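Local coordinates for protein haloacid dehalogenase-like hydrolase (Salmonella enterica subsp. enterica serovar Typhi, PDB 4EZE) that probably hydrolyses O-phosphoserine to serine and phosphate with the help of magnesium, the last step of serine biosynthesis, as a phosphatase of the HAD-like superfamily, at residues I25-T30 against T67-L72; Q95-I100 against N302-E307; N264-G269 against A281-A286. All coordinates share one frame; numbering follows the deposited sequence.

Overall arrangement
Contacts 1 and 3 are buried strand pairings in two different sheets, while contact 2, partly buried, ties the two regions together. Contact 1 pairs antiparallel strands of the four-stranded N-terminal sheet; contact 3 pairs parallel strands of the six-stranded HAD sheet. Contacts 1 and 2 share the N-terminal sheet, since 97-100 is hydrogen-bonded beside 23-29, and their centres lie about 10 Å apart. Contact 2 also touches contact 3, where the Phe306 ring atom CE1 comes within 4.1 Å of Cys268 SG. Backbone bonds and apolar side chains dominate contacts 1 and 3, whereas one carboxylate binding a loop distinguishes contact 2. Contact 3 alone approaches the annotated active site.

Contact 1. Residues I25-T30 against T67-L72; sequences IIYFIT and TAYLKL
Tyr27 and Tyr69 meet through different first torsions: Tyr27 CG lies anti to its carbonyl carbon (chi1 -54°), whereas Tyr69 CG sits between the backbone N and the carbonyl carbon (chi1 59°). These torsions lay the rings side by side on one face of the antiparallel N-terminal sheet, where 23-29 and 67-75 are the two central strands. Their closest atoms are Tyr27 CD1 and Tyr69 CE2, 3.6 Å apart, and the planes are inclined by 69°, an oblique pairing. Phe311 meets both rings, edge-to-face in the case of Tyr69, so the C-terminal part of the chain packs on this face.

Four backbone bonds define the register. Ile26 and Leu72 form one hydrogen-bonded pair, with Leu72 N 2.9 Å from Ile26 O; Phe28 and Leu70 form the next, with Phe28 N 2.8 Å from Leu70 O. Between them, Tyr27 and Lys71 are a non-hydrogen-bonded pair whose side chains point the same way.

The other face, bearing Ile26, Phe28, Leu70 and Leu72, is apolar. Leu72 CB approaches the edge of the Phe28 ring in its plane, 3.9 Å from CE2, and helices 34-45 and 81-93 pack over this side.

The extended Lys71 chain carries its CE to 3.8 Å from Ile25 CG2, and its NZ hydrogen-bonds to O of the C-terminal carboxylate of Leu317, while Tyr69 OH bonds to OXT, the other oxygen of that carboxylate. Tyr27 OH donates to a water 2.8 Å away, which Lys71 NZ also approaches in a weak bond.

Contact 2. Residues Q95-I100 against N302-E307; sequences QFDFFI and NYHGFE
A junction between the N-terminal sheet and the loop following strand 299-301 of the HAD sheet is made by the Asp97 carboxylate, which meets three successive residues. Each oxygen takes one backbone N-H on its syn side: Asn302 N lies 2.8 Å from Asp97 OD1, and Tyr303 N is 2.8 Å from Asp97 OD2. His304 ND1 supplies the third bond, donating to the anti lone pair of Asp97 OD2 at 3.0 Å. That bond is nearly straight, 169° at the hydrogen, and OD2 lies close to the imidazole plane, although the carboxylate and ring planes are 62° apart.

Beside this polar cluster, the Tyr303 ring is packed from both faces. Gln95 CB stands over one face, 3.9 Å from the ring centroid and 14° off its normal, a CH-pi contact; Gln95 CG comes to 3.5 Å from Tyr303 CZ. The opposite face is covered toward its rim by Asn302 CB. A water accepts from Asn302 ND2 at 2.7 Å and lies beside Phe96 O; the same ND2 also donates to Gln300 OE1.

Three donors on two oxygens fix both the position of the buried Asp97 carboxylate and its rotation. Such a bonding pattern would be expected to stabilise the ionised acid, and its negative charge would in turn be expected to favour the His304 tautomer with its hydrogen on ND1, or a protonated imidazole.

Contact 3. Residues N264-G269 against A281-A286; sequences NIIACG and AGTGIA
Ile285 CD1 fills the angle between two side chains of the neighbouring strand, 3.7 Å from Ile266 CG2 and 4.0 Å from Cys268 SG. The branch reaches them because Ile285 CG1 is anti to the carbonyl carbon (chi1 -64°) and CD1 continues the extended chain. Ile266 CG2, anti to its own backbone N, meets it at an oblique crossing on the same face, while Ile266 CG1 runs alongside Thr283 CB. Leu309 and Leu312 also touch Ile285 here.

On the other face, Ala281 CB lies 3.7 Å from Ala267 CB and 3.9 Å from Ile265 CG2, while helix 244-258 packs against Ile265 and Ala267.

Outward from these apolar groups, the backbones alternate as donor and acceptor. Thr283 N bonds to Ile265 O in an almost straight line, 177° at the hydrogen. Ala267 is held twice, its N by Thr283 O and its O by Ile285 N at 2.9 Å. Gly269 N completes the series, 3.1 Å from Ile285 O.

The strand directions differ by only 15°, with helix 275-280 connecting them in the chain, which makes this a parallel beta-alpha-beta unit of the Rossmann-like HAD core. Its 265-269 strand pairs with 110-113 on its other edge and ends at Gly269, close to Asp114, the predicted nucleophile, which with Asp116 and Asp270 binds the sodium ion.

Contact 1. Residues I25-T30 against T67-L72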
loop_
_atom_site.group_PDB
_atom_site.type_symbol
_atom_site.label_atom_id
_atom_site.label_comp_id
_atom_site.label_asym_id
_atom_site.label_seq_id
_atom_site.Cartn_x
_atom_site.Cartn_y
_atom_site.Cartn_z
ATOM N N ILE A 25 11.755 13.935 -13.337
ATOM C CA ILE A 25 11.524 12.733 -14.112
ATOM C C ILE A 25 10.162 12.149 -13.758
ATOM O O ILE A 25 9.766 12.113 -12.591
ATOM C CB ILE A 25 12.611 11.695 -13.817
ATOM C CG1 ILE A 25 13.930 12.178 -14.426
ATOM C CG2 ILE A 25 12.211 10.336 -14.378
ATOM C CD1 ILE A 25 15.177 11.720 -13.697
ATOM N N ILE A 26 9.439 11.731 -14.783
ATOM C CA ILE A 26 8.152 11.092 -14.624
ATOM C C ILE A 26 8.196 9.836 -15.459
ATOM O O ILE A 26 8.602 9.889 -16.628
ATOM C CB ILE A 26 7.022 11.952 -15.210
ATOM C CG1 ILE A 26 6.936 13.286 -14.471
ATOM C CG2 ILE A 26 5.709 11.190 -15.142
ATOM C CD1 ILE A 26 5.831 14.191 -14.958
ATOM N N TYR A 27 7.811 8.712 -14.860
ATOM C CA TYR A 27 7.680 7.461 -15.618
ATOM C C TYR A 27 6.216 7.204 -15.910
ATOM O O TYR A 27 5.369 7.399 -15.042
ATOM C CB TYR A 27 8.186 6.271 -14.798
ATOM C CG TYR A 27 9.593 6.394 -14.256
ATOM C CD1 TYR A 27 10.691 6.091 -15.054
ATOM C CD2 TYR A 27 9.820 6.774 -12.932
ATOM C CE1 TYR A 27 11.986 6.176 -14.557
ATOM C CE2 TYR A 27 11.108 6.860 -12.429
ATOM C CZ TYR A 27 12.189 6.565 -13.251
ATOM O OH TYR A 27 13.473 6.631 -12.761
ATOM N N PHE A 28 5.918 6.727 -17.107
ATOM C CA PHE A 28 4.558 6.424 -17.470
ATOM C C PHE A 28 4.458 4.963 -17.817
ATOM O O PHE A 28 5.246 4.473 -18.605
ATOM C CB PHE A 28 4.160 7.195 -18.718
ATOM C CG PHE A 28 4.090 8.662 -18.510
ATOM C CD1 PHE A 28 2.928 9.246 -18.056
ATOM C CD2 PHE A 28 5.186 9.460 -18.778
ATOM C CE1 PHE A 28 2.867 10.609 -17.860
ATOM C CE2 PHE A 28 5.129 10.818 -18.585
ATOM C CZ PHE A 28 3.977 11.391 -18.110
ATOM N N ILE A 29 3.467 4.276 -17.264
ATOM C CA ILE A 29 3.265 2.873 -17.596
ATOM C C ILE A 29 1.858 2.654 -18.101
ATOM O O ILE A 29 0.877 2.943 -17.405
ATOM C CB ILE A 29 3.439 1.962 -16.365
ATOM C CG1 ILE A 29 4.788 2.220 -15.682
ATOM C CG2 ILE A 29 3.280 0.512 -16.776
ATOM C CD1 ILE A 29 4.753 3.339 -14.655
ATOM N N THR A 30 1.758 2.071 -19.283
ATOM C CA THR A 30 0.489 1.921 -19.913
ATOM C C THR A 30 0.442 0.671 -20.779
ATOM O O THR A 30 1.477 0.209 -21.222
ATOM C CB THR A 30 0.260 3.126 -20.818
ATOM O OG1 THR A 30 -1.051 3.044 -21.356
ATOM C CG2 THR A 30 1.281 3.131 -21.964
ATOM N N THR A 67 8.581 -4.780 -17.728
ATOM C CA THR A 67 7.706 -3.644 -17.937
ATOM C C THR A 67 8.380 -2.646 -18.843
ATOM O O THR A 67 9.404 -2.073 -18.485
ATOM C CB THR A 67 7.413 -2.938 -16.599
ATOM O OG1 THR A 67 6.760 -3.848 -15.717
ATOM C CG2 THR A 67 6.516 -1.744 -16.806
ATOM N N ALA A 68 7.809 -2.434 -20.021
ATOM C CA ALA A 68 8.266 -1.362 -20.886
ATOM C C ALA A 68 7.574 -0.078 -20.437
ATOM O O ALA A 68 6.368 -0.077 -20.231
ATOM C CB ALA A 68 7.927 -1.679 -22.327
ATOM N N TYR A 69 8.332 1.000 -20.263
ATOM C CA TYR A 69 7.753 2.278 -19.861
ATOM C C TYR A 69 8.268 3.467 -20.668
ATOM O O TYR A 69 9.230 3.359 -21.424
ATOM C CB TYR A 69 8.041 2.548 -18.394
ATOM C CG TYR A 69 9.508 2.579 -18.113
ATOM C CD1 TYR A 69 10.236 1.395 -18.076
ATOM C CD2 TYR A 69 10.175 3.781 -17.897
ATOM C CE1 TYR A 69 11.587 1.402 -17.817
ATOM C CE2 TYR A 69 11.535 3.803 -17.638
ATOM C CZ TYR A 69 12.238 2.607 -17.611
ATOM O OH TYR A 69 13.591 2.586 -17.373
ATOM N N LEU A 70 7.623 4.613 -20.474
ATOM C CA LEU A 70 8.024 5.860 -21.109
ATOM C C LEU A 70 8.603 6.780 -20.048
ATOM O O LEU A 70 7.981 7.015 -19.025
ATOM C CB LEU A 70 6.832 6.546 -21.778
ATOM C CG LEU A 70 7.186 7.816 -22.561
ATOM C CD1 LEU A 70 7.986 7.507 -23.824
ATOM C CD2 LEU A 70 5.914 8.556 -22.909
ATOM N N LYS A 71 9.810 7.284 -20.272
ATOM C CA LYS A 71 10.424 8.154 -19.280
ATOM C C LYS A 71 10.470 9.591 -19.811
ATOM O O LYS A 71 10.853 9.831 -20.939
ATOM C CB LYS A 71 11.818 7.649 -18.902
ATOM C CG LYS A 71 12.553 8.544 -17.904
ATOM C CD LYS A 71 13.923 7.966 -17.582
ATOM C CE LYS A 71 14.809 8.929 -16.802
ATOM N NZ LYS A 71 16.201 8.381 -16.786
ATOM N N LEU A 72 10.048 10.542 -19.004
ATOM C CA LEU A 72 9.991 11.905 -19.478
ATOM C C LEU A 72 10.826 12.743 -18.541
ATOM O O LEU A 72 10.651 12.672 -17.321
ATOM C CB LEU A 72 8.545 12.428 -19.502
ATOM C CG LEU A 72 8.444 13.961 -19.491
ATOM C CD1 LEU A 72 8.971 14.533 -20.802
ATOM C CD2 LEU A 72 7.027 14.453 -19.237
HETATM O O HOH W 1 15.957 7.829 -13.378
#

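Contact 2. Residues Q95-I100 against N302-E307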
loop_
_atom_site.group_PDB
_atom_site.type_symbol
_atom_site.label_atom_id
_atom_site.label_comp_id
_atom_site.label_asym_id
_atom_site.label_seq_id
_atom_site.Cartn_x
_atom_site.Cartn_y
_atom_site.Cartn_z
ATOM N N GLN A 95 -6.411 5.827 -18.423
ATOM C CA GLN A 95 -5.994 4.657 -17.648
ATOM C C GLN A 95 -4.530 4.320 -17.804
ATOM O O GLN A 95 -4.190 3.307 -18.388
ATOM C CB GLN A 95 -6.874 3.448 -17.979
ATOM C CG GLN A 95 -8.301 3.683 -17.461
ATOM C CD GLN A 95 -9.256 2.513 -17.578
ATOM O OE1 GLN A 95 -8.998 1.512 -18.265
ATOM N NE2 GLN A 95 -10.399 2.647 -16.905
ATOM N N PHE A 96 -3.648 5.165 -17.279
ATOM C CA PHE A 96 -2.267 4.746 -17.173
ATOM C C PHE A 96 -1.824 5.096 -15.780
ATOM O O PHE A 96 -2.468 5.894 -15.089
ATOM C CB PHE A 96 -1.363 5.414 -18.235
ATOM C CG PHE A 96 -1.383 6.899 -18.179
ATOM C CD1 PHE A 96 -0.559 7.585 -17.290
ATOM C CD2 PHE A 96 -2.268 7.620 -18.967
ATOM C CE1 PHE A 96 -0.597 8.977 -17.202
ATOM C CE2 PHE A 96 -2.304 9.000 -18.900
ATOM C CZ PHE A 96 -1.468 9.683 -18.020
ATOM N N ASP A 97 -0.732 4.477 -15.353
ATOM C CA ASP A 97 -0.128 4.837 -14.090
ATOM C C ASP A 97 1.085 5.678 -14.391
ATOM O O ASP A 97 1.652 5.613 -15.494
ATOM C CB ASP A 97 0.292 3.578 -13.320
ATOM C CG ASP A 97 -0.865 2.949 -12.574
ATOM O OD1 ASP A 97 -1.514 3.698 -11.808
ATOM O OD2 ASP A 97 -1.121 1.724 -12.756
ATOM N N PHE A 98 1.521 6.452 -13.411
ATOM C CA PHE A 98 2.787 7.134 -13.600
ATOM C C PHE A 98 3.417 7.345 -12.249
ATOM O O PHE A 98 2.757 7.173 -11.213
ATOM C CB PHE A 98 2.566 8.486 -14.286
ATOM C CG PHE A 98 1.768 9.472 -13.450
ATOM C CD1 PHE A 98 2.395 10.294 -12.541
ATOM C CD2 PHE A 98 0.392 9.568 -13.584
ATOM C CE1 PHE A 98 1.675 11.208 -11.798
ATOM C CE2 PHE A 98 -0.333 10.471 -12.834
ATOM C CZ PHE A 98 0.301 11.292 -11.948
ATOM N N PHE A 99 4.690 7.723 -12.265
ATOM C CA PHE A 99 5.369 8.144 -11.056
ATOM C C PHE A 99 6.229 9.350 -11.329
ATOM O O PHE A 99 6.952 9.405 -12.332
ATOM C CB PHE A 99 6.238 7.027 -10.515
ATOM C CG PHE A 99 5.464 5.971 -9.822
ATOM C CD1 PHE A 99 4.906 6.221 -8.579
ATOM C CD2 PHE A 99 5.255 4.740 -10.420
ATOM C CE1 PHE A 99 4.173 5.249 -7.927
ATOM C CE2 PHE A 99 4.521 3.764 -9.771
ATOM C CZ PHE A 99 3.983 4.020 -8.524
ATOM N N ILE A 100 6.127 10.326 -10.443
ATOM C CA ILE A 100 7.067 11.421 -10.439
ATOM C C ILE A 100 8.208 10.987 -9.549
ATOM O O ILE A 100 8.041 10.811 -8.351
ATOM C CB ILE A 100 6.437 12.705 -9.912
ATOM C CG1 ILE A 100 5.441 13.250 -10.939
ATOM C CG2 ILE A 100 7.515 13.745 -9.641
ATOM C CD1 ILE A 100 4.492 14.260 -10.327
ATOM N N ASN A 302 -2.837 2.369 -9.757
ATOM C CA ASN A 302 -4.249 2.197 -10.043
ATOM C C ASN A 302 -4.543 1.111 -11.037
ATOM O O ASN A 302 -5.612 0.528 -10.976
ATOM C CB ASN A 302 -4.862 3.520 -10.542
ATOM C CG ASN A 302 -4.808 4.590 -9.486
ATOM O OD1 ASN A 302 -5.074 4.292 -8.334
ATOM N ND2 ASN A 302 -4.443 5.835 -9.858
ATOM N N TYR A 303 -3.622 0.839 -11.962
ATOM C CA TYR A 303 -3.904 -0.147 -13.022
ATOM C C TYR A 303 -2.851 -1.245 -13.202
ATOM O O TYR A 303 -2.916 -1.984 -14.167
ATOM C CB TYR A 303 -4.109 0.547 -14.385
ATOM C CG TYR A 303 -5.146 1.639 -14.336
ATOM C CD1 TYR A 303 -6.503 1.350 -14.390
ATOM C CD2 TYR A 303 -4.759 2.964 -14.229
ATOM C CE1 TYR A 303 -7.451 2.362 -14.308
ATOM C CE2 TYR A 303 -5.678 3.973 -14.164
ATOM C CZ TYR A 303 -7.020 3.685 -14.202
ATOM O OH TYR A 303 -7.897 4.750 -14.125
ATOM N N HIS A 304 -1.865 -1.350 -12.318
ATOM C CA HIS A 304 -0.869 -2.412 -12.457
ATOM C C HIS A 304 -0.629 -2.982 -11.086
ATOM O O HIS A 304 -1.435 -2.758 -10.199
ATOM C CB HIS A 304 0.418 -1.874 -13.091
ATOM C CG HIS A 304 0.237 -1.446 -14.519
ATOM N ND1 HIS A 304 -0.229 -0.195 -14.870
ATOM C CD2 HIS A 304 0.430 -2.117 -15.682
ATOM C CE1 HIS A 304 -0.310 -0.113 -16.189
ATOM N NE2 HIS A 304 0.097 -1.261 -16.705
ATOM N N GLY A 305 0.457 -3.720 -10.893
ATOM C CA GLY A 305 0.684 -4.336 -9.588
ATOM C C GLY A 305 1.866 -3.699 -8.902
ATOM O O GLY A 305 2.383 -2.683 -9.359
ATOM N N PHE A 306 2.295 -4.300 -7.808
ATOM C CA PHE A 306 3.377 -3.765 -7.003
ATOM C C PHE A 306 4.750 -3.902 -7.699
ATOM O O PHE A 306 5.771 -3.412 -7.192
ATOM C CB PHE A 306 3.410 -4.476 -5.656
ATOM C CG PHE A 306 2.438 -3.935 -4.655
ATOM C CD1 PHE A 306 2.641 -2.706 -4.065
ATOM C CD2 PHE A 306 1.335 -4.668 -4.286
ATOM C CE1 PHE A 306 1.738 -2.206 -3.135
ATOM C CE2 PHE A 306 0.443 -4.197 -3.337
ATOM C CZ PHE A 306 0.645 -2.958 -2.751
ATOM N N GLU A 307 4.801 -4.562 -8.848
ATOM C CA GLU A 307 6.064 -4.557 -9.596
ATOM C C GLU A 307 6.494 -3.105 -9.780
ATOM O O GLU A 307 7.696 -2.802 -9.758
ATOM C CB GLU A 307 5.955 -5.302 -10.928
ATOM C CG GLU A 307 5.107 -4.601 -11.994
ATOM C CD GLU A 307 3.620 -4.816 -11.790
ATOM O OE1 GLU A 307 3.267 -5.401 -10.742
ATOM O OE2 GLU A 307 2.808 -4.414 -12.676
HETATM O O HOH W 2 -3.594 6.428 -12.385
#

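Contact 3. Residues N264-G269 against A281-A286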
loop_
_atom_site.group_PDB
_atom_site.type_symbol
_atom_site.label_atom_id
_atom_site.label_comp_id
_atom_site.label_asym_id
_atom_site.label_seq_id
_atom_site.Cartn_x
_atom_site.Cartn_y
_atom_site.Cartn_z
ATOM N N ASN A 264 13.437 8.084 3.538
ATOM C CA ASN A 264 13.787 6.754 3.023
ATOM C C ASN A 264 12.731 5.739 3.414
ATOM O O ASN A 264 12.921 4.513 3.277
ATOM C CB ASN A 264 15.156 6.330 3.532
ATOM C CG ASN A 264 16.264 7.139 2.920
ATOM O OD1 ASN A 264 16.351 7.259 1.706
ATOM N ND2 ASN A 264 17.111 7.707 3.755
ATOM N N ILE A 265 11.631 6.261 3.948
ATOM C CA ILE A 265 10.488 5.427 4.322
ATOM C C ILE A 265 9.430 5.419 3.220
ATOM O O ILE A 265 8.847 6.455 2.889
ATOM C CB ILE A 265 9.844 5.948 5.600
ATOM C CG1 ILE A 265 10.842 5.903 6.749
ATOM C CG2 ILE A 265 8.602 5.138 5.972
ATOM C CD1 ILE A 265 10.272 6.463 8.033
ATOM N N ILE A 266 9.198 4.248 2.650
ATOM C CA ILE A 266 8.064 4.029 1.757
ATOM C C ILE A 266 6.953 3.241 2.513
ATOM O O ILE A 266 7.226 2.205 3.134
ATOM C CB ILE A 266 8.523 3.243 0.527
ATOM C CG1 ILE A 266 9.536 4.042 -0.295
ATOM C CG2 ILE A 266 7.346 2.814 -0.327
ATOM C CD1 ILE A 266 10.319 3.152 -1.236
ATOM N N ALA A 267 5.717 3.745 2.467
ATOM C CA ALA A 267 4.530 3.083 3.038
ATOM C C ALA A 267 3.442 2.988 1.972
ATOM O O ALA A 267 3.263 3.920 1.195
ATOM C CB ALA A 267 4.007 3.865 4.227
ATOM N N CYS A 268 2.726 1.867 1.932
ATOM C CA CYS A 268 1.686 1.621 0.917
ATOM C C CYS A 268 0.384 1.261 1.624
ATOM O O CYS A 268 0.396 0.493 2.577
ATOM C CB CYS A 268 2.044 0.407 0.067
ATOM S SG CYS A 268 3.676 0.438 -0.694
ATOM N N GLY A 269 -0.741 1.787 1.157
ATOM C CA GLY A 269 -2.031 1.487 1.782
ATOM C C GLY A 269 -3.165 1.864 0.849
ATOM O O GLY A 269 -2.946 2.545 -0.154
ATOM N N ALA A 281 5.148 8.890 5.778
ATOM C CA ALA A 281 6.220 8.332 4.953
ATOM C C ALA A 281 6.792 9.369 3.994
ATOM O O ALA A 281 6.076 10.279 3.549
ATOM C CB ALA A 281 5.717 7.133 4.167
ATOM N N GLY A 282 8.068 9.215 3.645
ATOM C CA GLY A 282 8.699 10.124 2.677
ATOM C C GLY A 282 7.997 9.943 1.343
ATOM O O GLY A 282 7.676 10.898 0.653
ATOM N N THR A 283 7.763 8.690 0.986
ATOM C CA THR A 283 7.067 8.349 -0.235
ATOM C C THR A 283 5.890 7.447 0.131
ATOM O O THR A 283 6.078 6.271 0.464
ATOM C CB THR A 283 8.005 7.646 -1.212
ATOM O OG1 THR A 283 9.045 8.555 -1.588
ATOM C CG2 THR A 283 7.241 7.184 -2.460
ATOM N N GLY A 284 4.698 8.042 0.134
ATOM C CA GLY A 284 3.439 7.359 0.482
ATOM C C GLY A 284 2.771 6.948 -0.813
ATOM O O GLY A 284 2.738 7.713 -1.789
ATOM N N ILE A 285 2.281 5.718 -0.846
ATOM C CA ILE A 285 1.724 5.172 -2.069
ATOM C C ILE A 285 0.314 4.691 -1.816
ATOM O O ILE A 285 0.124 3.869 -0.941
ATOM C CB ILE A 285 2.544 3.987 -2.580
ATOM C CG1 ILE A 285 3.957 4.456 -2.954
ATOM C CG2 ILE A 285 1.857 3.366 -3.790
ATOM C CD1 ILE A 285 4.939 3.323 -3.103
ATOM N N ALA A 286 -0.639 5.171 -2.601
ATOM C CA ALA A 286 -2.008 4.737 -2.473
ATOM C C ALA A 286 -2.238 3.616 -3.459
ATOM O O ALA A 286 -2.100 3.783 -4.648
ATOM C CB ALA A 286 -2.950 5.882 -2.745
#